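Local coordinates for Uly1 (Catenovulum maritimum, PDB 7DRQ), which is an ulvan lyase of polysaccharide lyase family 24, probably cleaving the algal polysaccharide ulvan by beta-elimination, at residues T305-Y310 / I315-V320; I409-L414 / N429-V434. One frame throughout, in Å; residues are numbered along the deposited sequence.

Contact 1: T305-Y310 / I315-V320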
ATOM      1  N   THR A 305      -0.401 -17.419 -14.686  1.00 16.90           N
ATOM      2  CA  THR A 305       0.416 -17.746 -15.846  1.00 12.79           C
ATOM      3  C   THR A 305       0.377 -16.596 -16.842  1.00 14.27           C
ATOM      4  O   THR A 305      -0.217 -15.545 -16.579  1.00 12.75           O
ATOM      5  CB  THR A 305      -0.068 -19.045 -16.498  1.00 16.18           C
ATOM      6  OG1 THR A 305      -1.378 -18.839 -17.049  1.00 17.76           O
ATOM      7  CG2 THR A 305      -0.141 -20.163 -15.461  1.00 16.79           C
ATOM      8  N   GLN A 306       1.024 -16.797 -17.995  1.00 11.32           N
ATOM      9  CA  GLN A 306       0.923 -15.860 -19.121  1.00 13.90           C
ATOM     10  C   GLN A 306       1.471 -14.478 -18.773  1.00 12.28           C
ATOM     11  O   GLN A 306       0.910 -13.455 -19.172  1.00 13.88           O
ATOM     12  CB  GLN A 306      -0.525 -15.739 -19.598  1.00 15.13           C
ATOM     13  CG  GLN A 306      -1.140 -17.042 -20.093  1.00 18.45           C
ATOM     14  CD  GLN A 306      -2.561 -16.830 -20.557  1.00 21.34           C
ATOM     15  OE1 GLN A 306      -2.816 -16.011 -21.447  1.00 23.68           O
ATOM     16  NE2 GLN A 306      -3.501 -17.538 -19.944  1.00 24.18           N
ATOM     17  N   TRP A 307       2.556 -14.446 -18.012  1.00 11.71           N
ATOM     18  CA  TRP A 307       3.191 -13.183 -17.658  1.00 12.93           C
ATOM     19  C   TRP A 307       4.103 -12.712 -18.780  1.00 13.18           C
ATOM     20  O   TRP A 307       4.857 -13.501 -19.366  1.00 13.26           O
ATOM     21  CB  TRP A 307       3.986 -13.331 -16.363  1.00 12.47           C
ATOM     22  CG  TRP A 307       3.118 -13.216 -15.150  1.00 12.93           C
ATOM     23  CD1 TRP A 307       2.494 -14.230 -14.490  1.00 14.93           C
ATOM     24  CD2 TRP A 307       2.770 -12.004 -14.457  1.00 11.37           C
ATOM     25  NE1 TRP A 307       1.781 -13.733 -13.420  1.00 12.67           N
ATOM     26  CE2 TRP A 307       1.929 -12.368 -13.383  1.00 14.61           C
ATOM     27  CE3 TRP A 307       3.088 -10.654 -14.643  1.00 10.41           C
ATOM     28  CZ2 TRP A 307       1.404 -11.430 -12.492  1.00 10.48           C
ATOM     29  CZ3 TRP A 307       2.563  -9.711 -13.747  1.00  8.92           C
ATOM     30  CH2 TRP A 307       1.729 -10.106 -12.695  1.00 11.62           C
ATOM     31  N   LYS A 308       4.040 -11.410 -19.066  1.00 14.63           N
ATOM     32  CA  LYS A 308       4.716 -10.821 -20.210  1.00 12.12           C
ATOM     33  C   LYS A 308       5.334  -9.482 -19.824  1.00 13.50           C
ATOM     34  O   LYS A 308       4.886  -8.820 -18.890  1.00 11.57           O
ATOM     35  CB  LYS A 308       3.747 -10.621 -21.379  1.00 13.85           C
ATOM     36  CG  LYS A 308       2.854 -11.838 -21.621  1.00 22.03           C
ATOM     37  CD  LYS A 308       2.479 -11.995 -23.062  1.00 25.17           C
ATOM     38  CE  LYS A 308       1.858 -13.369 -23.312  1.00 23.34           C
ATOM     39  NZ  LYS A 308       0.401 -13.276 -23.545  1.00 23.74           N
ATOM     40  N   ASN A 309       6.364  -9.080 -20.563  1.00 10.70           N
ATOM     41  CA  ASN A 309       6.916  -7.748 -20.375  1.00 11.03           C
ATOM     42  C   ASN A 309       6.166  -6.764 -21.274  1.00 11.08           C
ATOM     43  O   ASN A 309       5.203  -7.122 -21.954  1.00 15.48           O
ATOM     44  CB  ASN A 309       8.431  -7.740 -20.613  1.00  9.86           C
ATOM     45  CG  ASN A 309       8.821  -8.088 -22.046  1.00 14.00           C
ATOM     46  OD1 ASN A 309       8.023  -7.986 -22.976  1.00 12.74           O
ATOM     47  ND2 ASN A 309      10.081  -8.492 -22.224  1.00 14.96           N
ATOM     48  N   TYR A 310       6.596  -5.496 -21.276  1.00 10.35           N
ATOM     49  CA  TYR A 310       5.791  -4.490 -21.962  1.00 12.08           C
ATOM     50  C   TYR A 310       5.748  -4.722 -23.462  1.00 14.46           C
ATOM     51  O   TYR A 310       4.790  -4.292 -24.114  1.00 12.77           O
ATOM     52  CB  TYR A 310       6.298  -3.073 -21.657  1.00 11.23           C
ATOM     53  CG  TYR A 310       7.446  -2.601 -22.531  1.00 10.58           C
ATOM     54  CD1 TYR A 310       8.765  -2.916 -22.220  1.00 12.66           C
ATOM     55  CD2 TYR A 310       7.207  -1.817 -23.655  1.00 13.22           C
ATOM     56  CE1 TYR A 310       9.818  -2.480 -23.021  1.00 15.94           C
ATOM     57  CE2 TYR A 310       8.243  -1.373 -24.449  1.00 14.27           C
ATOM     58  CZ  TYR A 310       9.541  -1.701 -24.135  1.00 19.79           C
ATOM     59  OH  TYR A 310      10.553  -1.238 -24.942  1.00 18.95           O
ATOM     60  N   ILE A 315       7.856 -13.768 -19.899  1.00 15.41           N
ATOM     61  CA  ILE A 315       8.966 -13.673 -18.963  1.00  9.33           C
ATOM     62  C   ILE A 315       9.018 -14.945 -18.131  1.00 13.23           C
ATOM     63  O   ILE A 315       8.032 -15.673 -17.986  1.00 12.14           O
ATOM     64  CB  ILE A 315       8.885 -12.419 -18.058  1.00 10.91           C
ATOM     65  CG1 ILE A 315       7.610 -12.438 -17.202  1.00 11.74           C
ATOM     66  CG2 ILE A 315       8.926 -11.155 -18.922  1.00 11.33           C
ATOM     67  CD1 ILE A 315       7.653 -11.450 -16.029  1.00 10.90           C
ATOM     68  N   THR A 316      10.206 -15.224 -17.608  1.00 12.18           N
ATOM     69  CA  THR A 316      10.386 -16.325 -16.672  1.00 13.67           C
ATOM     70  C   THR A 316       9.506 -16.117 -15.446  1.00 13.16           C
ATOM     71  O   THR A 316       9.413 -15.010 -14.920  1.00 11.96           O
ATOM     72  CB  THR A 316      11.855 -16.407 -16.251  1.00 14.06           C
ATOM     73  OG1 THR A 316      12.674 -16.576 -17.417  1.00 13.35           O
ATOM     74  CG2 THR A 316      12.089 -17.574 -15.297  1.00 14.56           C
HETATM   75  N   MSE A 317       8.851 -17.187 -14.994  1.00 12.04           N
HETATM   76  CA  MSE A 317       7.910 -17.090 -13.875  1.00 12.16           C
HETATM   77  C   MSE A 317       7.984 -18.365 -13.025  1.00 14.43           C
HETATM   78  O   MSE A 317       7.714 -19.461 -13.535  1.00 12.80           O
HETATM   79  CB  MSE A 317       6.487 -16.848 -14.398  1.00 12.24           C
HETATM   80  CG  MSE A 317       5.411 -16.667 -13.331  1.00 14.17           C
HETATM   81 SE   MSE A 317       5.793 -15.117 -12.181  1.00 24.02          SE
HETATM   82  CE  MSE A 317       6.426 -13.910 -13.567  1.00  4.89           C
ATOM     83  N   PRO A 318       8.347 -18.239 -11.739  1.00 12.92           N
ATOM     84  CA  PRO A 318       8.674 -16.985 -11.034  1.00 13.29           C
ATOM     85  C   PRO A 318       9.936 -16.313 -11.579  1.00 12.77           C
ATOM     86  O   PRO A 318      10.883 -16.997 -11.982  1.00 13.25           O
ATOM     87  CB  PRO A 318       8.890 -17.431  -9.583  1.00 15.34           C
ATOM     88  CG  PRO A 318       8.304 -18.803  -9.489  1.00 19.84           C
ATOM     89  CD  PRO A 318       8.429 -19.406 -10.847  1.00 14.95           C
ATOM     90  N   LEU A 319       9.928 -14.980 -11.613  1.00 12.30           N
ATOM     91  CA  LEU A 319      11.030 -14.239 -12.210  1.00 13.10           C
ATOM     92  C   LEU A 319      12.294 -14.353 -11.368  1.00 10.98           C
ATOM     93  O   LEU A 319      12.250 -14.287 -10.137  1.00 11.81           O
ATOM     94  CB  LEU A 319      10.641 -12.760 -12.356  1.00 10.98           C
ATOM     95  CG  LEU A 319      11.500 -11.864 -13.239  1.00 12.18           C
ATOM     96  CD1 LEU A 319      11.592 -12.401 -14.663  1.00 14.05           C
ATOM     97  CD2 LEU A 319      10.948 -10.404 -13.220  1.00  9.84           C
ATOM     98  N   VAL A 320      13.432 -14.494 -12.046  1.00 12.67           N
ATOM     99  CA  VAL A 320      14.737 -14.542 -11.398  1.00 12.08           C
ATOM    100  C   VAL A 320      15.587 -13.331 -11.754  1.00 10.89           C
ATOM    101  O   VAL A 320      16.245 -12.763 -10.882  1.00 11.63           O
ATOM    102  CB  VAL A 320      15.487 -15.845 -11.741  1.00 14.92           C
ATOM    103  CG1 VAL A 320      16.848 -15.868 -11.040  1.00 13.28           C
ATOM    104  CG2 VAL A 320      14.655 -17.060 -11.353  1.00 13.66           C
TER
HETATM  105  O   HOH W   1       5.521 -16.089 -18.551  1.00 16.40           O

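Contact 2: I409-L414 / N429-V434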
ATOM      1  N   ILE A 409      -5.292   9.920 -17.086  1.00 10.69           N
ATOM      2  CA  ILE A 409      -4.507   9.689 -15.883  1.00 10.35           C
ATOM      3  C   ILE A 409      -4.558  10.956 -15.039  1.00 11.69           C
ATOM      4  O   ILE A 409      -4.837  12.052 -15.534  1.00 10.63           O
ATOM      5  CB  ILE A 409      -3.041   9.293 -16.182  1.00  9.51           C
ATOM      6  CG1 ILE A 409      -2.355  10.377 -17.021  1.00 11.29           C
ATOM      7  CG2 ILE A 409      -2.988   7.917 -16.851  1.00  9.02           C
ATOM      8  CD1 ILE A 409      -0.841  10.106 -17.266  1.00 10.33           C
ATOM      9  N   TYR A 410      -4.282  10.799 -13.747  1.00  9.54           N
ATOM     10  CA  TYR A 410      -4.443  11.890 -12.799  1.00 11.67           C
ATOM     11  C   TYR A 410      -3.279  11.946 -11.827  1.00 12.48           C
ATOM     12  O   TYR A 410      -2.776  10.910 -11.386  1.00 13.26           O
ATOM     13  CB  TYR A 410      -5.730  11.757 -11.982  1.00 11.39           C
ATOM     14  CG  TYR A 410      -6.977  11.741 -12.804  1.00 13.67           C
ATOM     15  CD1 TYR A 410      -7.635  12.927 -13.120  1.00 10.48           C
ATOM     16  CD2 TYR A 410      -7.515  10.544 -13.259  1.00 13.84           C
ATOM     17  CE1 TYR A 410      -8.796  12.918 -13.867  1.00 12.12           C
ATOM     18  CE2 TYR A 410      -8.670  10.529 -14.016  1.00 14.51           C
ATOM     19  CZ  TYR A 410      -9.306  11.716 -14.311  1.00 16.43           C
ATOM     20  OH  TYR A 410     -10.455  11.707 -15.065  1.00 18.57           O
ATOM     21  N   ILE A 411      -2.869  13.179 -11.497  1.00 10.77           N
ATOM     22  CA  ILE A 411      -2.081  13.481 -10.313  1.00 12.03           C
ATOM     23  C   ILE A 411      -3.039  14.086  -9.298  1.00 12.97           C
ATOM     24  O   ILE A 411      -3.811  14.988  -9.636  1.00 12.15           O
ATOM     25  CB  ILE A 411      -0.933  14.452 -10.633  1.00 13.24           C
ATOM     26  CG1 ILE A 411       0.098  13.799 -11.553  1.00 15.04           C
ATOM     27  CG2 ILE A 411      -0.271  14.955  -9.349  1.00 12.88           C
ATOM     28  CD1 ILE A 411       0.946  14.818 -12.300  1.00 15.32           C
ATOM     29  N   ILE A 412      -3.022  13.570  -8.072  1.00  8.48           N
ATOM     30  CA  ILE A 412      -3.939  14.010  -7.026  1.00 14.07           C
ATOM     31  C   ILE A 412      -3.109  14.271  -5.778  1.00 15.20           C
ATOM     32  O   ILE A 412      -2.325  13.412  -5.357  1.00 14.16           O
ATOM     33  CB  ILE A 412      -5.038  12.969  -6.749  1.00 11.25           C
ATOM     34  CG1 ILE A 412      -5.874  12.723  -8.012  1.00 11.55           C
ATOM     35  CG2 ILE A 412      -5.916  13.400  -5.560  1.00 10.68           C
ATOM     36  CD1 ILE A 412      -6.684  11.429  -7.967  1.00 12.71           C
ATOM     37  N   GLY A 413      -3.280  15.442  -5.185  1.00 10.67           N
ATOM     38  CA  GLY A 413      -2.427  15.777  -4.074  1.00 12.24           C
ATOM     39  C   GLY A 413      -2.958  16.948  -3.293  1.00 12.07           C
ATOM     40  O   GLY A 413      -4.100  17.372  -3.469  1.00 11.64           O
ATOM     41  N   LEU A 414      -2.104  17.459  -2.419  1.00 14.37           N
ATOM     42  CA  LEU A 414      -2.421  18.599  -1.572  1.00 13.10           C
ATOM     43  C   LEU A 414      -1.481  19.732  -1.933  1.00 16.90           C
ATOM     44  O   LEU A 414      -0.264  19.538  -1.990  1.00 14.71           O
ATOM     45  CB  LEU A 414      -2.287  18.236  -0.091  1.00 11.64           C
ATOM     46  CG  LEU A 414      -3.158  17.046   0.323  1.00 13.18           C
ATOM     47  CD1 LEU A 414      -2.843  16.551   1.740  1.00 11.57           C
ATOM     48  CD2 LEU A 414      -4.639  17.420   0.211  1.00 12.24           C
ATOM     49  N   ASN A 429       1.770  13.355 -21.913  1.00 10.52           N
ATOM     50  CA  ASN A 429       2.334  14.028 -20.748  1.00 14.01           C
ATOM     51  C   ASN A 429       1.750  15.434 -20.588  1.00 13.28           C
ATOM     52  O   ASN A 429       2.405  16.331 -20.047  1.00 14.18           O
ATOM     53  CB  ASN A 429       3.860  14.081 -20.860  1.00 12.26           C
ATOM     54  CG  ASN A 429       4.537  14.603 -19.598  1.00 15.58           C
ATOM     55  OD1 ASN A 429       4.166  14.257 -18.466  1.00 13.17           O
ATOM     56  ND2 ASN A 429       5.532  15.459 -19.794  1.00 16.19           N
ATOM     57  N   ASP A 430       0.509  15.642 -21.024  1.00 14.07           N
ATOM     58  CA  ASP A 430      -0.058  16.996 -21.099  1.00 15.19           C
ATOM     59  C   ASP A 430      -1.090  17.174 -19.987  1.00 13.70           C
ATOM     60  O   ASP A 430      -2.293  16.980 -20.186  1.00 13.76           O
ATOM     61  CB  ASP A 430      -0.661  17.244 -22.467  1.00 20.89           C
ATOM     62  CG  ASP A 430       0.386  17.256 -23.565  1.00 31.93           C
ATOM     63  OD1 ASP A 430       1.477  17.834 -23.350  1.00 33.09           O
ATOM     64  OD2 ASP A 430       0.113  16.681 -24.641  1.00 38.04           O
ATOM     65  N   PHE A 431      -0.610  17.568 -18.817  1.00 13.97           N
ATOM     66  CA  PHE A 431      -1.469  17.747 -17.661  1.00 15.43           C
ATOM     67  C   PHE A 431      -2.013  19.164 -17.599  1.00 18.53           C
ATOM     68  O   PHE A 431      -1.346  20.126 -17.989  1.00 17.77           O
ATOM     69  CB  PHE A 431      -0.710  17.436 -16.370  1.00 15.21           C
ATOM     70  CG  PHE A 431      -0.424  15.978 -16.187  1.00 15.72           C
ATOM     71  CD1 PHE A 431       0.701  15.408 -16.762  1.00 14.47           C
ATOM     72  CD2 PHE A 431      -1.295  15.173 -15.463  1.00 14.21           C
ATOM     73  CE1 PHE A 431       0.966  14.038 -16.610  1.00 16.31           C
ATOM     74  CE2 PHE A 431      -1.039  13.809 -15.297  1.00 14.86           C
ATOM     75  CZ  PHE A 431       0.096  13.249 -15.872  1.00 13.32           C
ATOM     76  N   THR A 432      -3.239  19.276 -17.100  1.00 15.12           N
ATOM     77  CA  THR A 432      -3.831  20.556 -16.743  1.00 18.98           C
ATOM     78  C   THR A 432      -4.520  20.412 -15.396  1.00 18.65           C
ATOM     79  O   THR A 432      -5.069  19.350 -15.075  1.00 14.96           O
ATOM     80  CB  THR A 432      -4.844  21.038 -17.788  1.00 20.80           C
ATOM     81  OG1 THR A 432      -5.913  20.095 -17.883  1.00 24.39           O
ATOM     82  CG2 THR A 432      -4.204  21.190 -19.151  1.00 20.35           C
ATOM     83  N   ARG A 433      -4.505  21.487 -14.603  1.00 14.70           N
ATOM     84  CA  ARG A 433      -5.228  21.445 -13.342  1.00 15.30           C
ATOM     85  C   ARG A 433      -6.727  21.563 -13.595  1.00 19.37           C
ATOM     86  O   ARG A 433      -7.192  22.508 -14.240  1.00 19.44           O
ATOM     87  CB  ARG A 433      -4.775  22.547 -12.388  1.00 17.35           C
ATOM     88  CG  ARG A 433      -5.425  22.358 -11.022  1.00 20.49           C
ATOM     89  CD  ARG A 433      -4.678  23.040  -9.913  1.00 22.28           C
ATOM     90  NE  ARG A 433      -3.378  22.435  -9.662  1.00 21.87           N
ATOM     91  CZ  ARG A 433      -2.597  22.781  -8.648  1.00 21.84           C
ATOM     92  NH1 ARG A 433      -2.997  23.721  -7.799  1.00 28.71           N
ATOM     93  NH2 ARG A 433      -1.424  22.198  -8.479  1.00 21.22           N
ATOM     94  N   VAL A 434      -7.487  20.602 -13.078  1.00 13.73           N
ATOM     95  CA  VAL A 434      -8.921  20.529 -13.315  1.00 13.24           C
ATOM     96  C   VAL A 434      -9.728  20.569 -12.028  1.00 14.30           C
ATOM     97  O   VAL A 434     -10.965  20.579 -12.084  1.00 14.09           O
ATOM     98  CB  VAL A 434      -9.280  19.276 -14.140  1.00 16.00           C
ATOM     99  CG1 VAL A 434      -8.814  19.440 -15.589  1.00 17.68           C
ATOM    100  CG2 VAL A 434      -8.606  18.058 -13.547  1.00 18.77           C
TER

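Contact 1: T305-Y310 / I315-V320
The selenomethionine M317 lies over one face of the W307 indole, at its five-membered ring. M317 CE sits 4.1 Å from the centroid of the W307 five-membered ring, 28° off the normal, a CH-pi contact. M317 SE is 4.4 Å from that W307 centroid, also over the face, giving a Met-aromatic contact. The M317 side chain starts with CG anti to the backbone N (chi1 -177°), then bends at chi2 and chi3. These bends bring both SE and CE over the indole. I315 meets the same tryptophan nearer the backbone, with I315 CG1 3.8 Å from W307 CB. The other branch, I315 CG2, rests 3.8 Å from N309 CB. The backbone is joined here too: I315 N donates to W307 O at 3.1 Å, a nearly straight bond (165°). A water donates to W307 O and to I315 O, so the W307 carbonyl takes two hydrogen bonds. Beyond the two segments, W307 NE1 bonds to G303 O, and F246 meets the indole edge-to-face. The chemistry is thus divided: one backbone hydrogen bond and a bridging water fix W307 and I315, while apolar and Met-aromatic contact places M317 over the indole.

Contact 2: I409-L414 / N429-V434
The backbones carrying I409 and I411 on one side and F431 on the other do not pair directly, because strand 418-425 runs between strands 408-415 and 432-436. The three belong to a four-stranded antiparallel meander, consistent with a blade of a beta-propeller. I409 pairs through its backbone with A424, I411 with E422, and T432 with Q423 from the far side. The contact is therefore made by side chains reaching past the middle strand, and it is wholly apolar. The F431 ring takes I411 CD1 over one face, 3.9 Å from the F431 ring centroid and 17° off the normal. This is a CH-pi contact, displaced from the ring centre toward F431 CE2, which lies 3.7 Å from I411 CD1. I409 comes to the far end of the ring, with I409 CD1 3.6 Å from F431 CZ. Its chi1 (58°) sets CG1 near CZ, and the extended chain beyond carries CD1 to the same ring atom. The side chain of each isoleucine crosses that of F431 at about a right angle. F431 also packs on A424 of the middle strand. With an alanine here, the end methyls of both isoleucines would probably lose the ring they both pack against and a gap would open beside A424. N429 OD1, hydrogen-bonded to H380 ND1, lies at the edge of the F431 ring, in its plane.

Overall arrangement
Contact 1 comes first along the chain and closes before contact 2 opens. Their centres are about 32 Å apart, and their nearest atoms about 15 Å, so they do not touch. They belong to different antiparallel sheets. Contact 1 joins strand 307-308, which pairs with strand 290-298, to the loop leading to strand 326-328. Contact 2 lies within the sheet running from strand 403-405 to strand 432-436. The sheet that runs from strand 343-344 to strand 391-393 comes between these two in the chain. Such a series of antiparallel sheets is consistent with a beta-propeller. Both contacts lie away from the annotated calcium sites. Each is local packing, one at a sheet margin and one across strands of a single sheet.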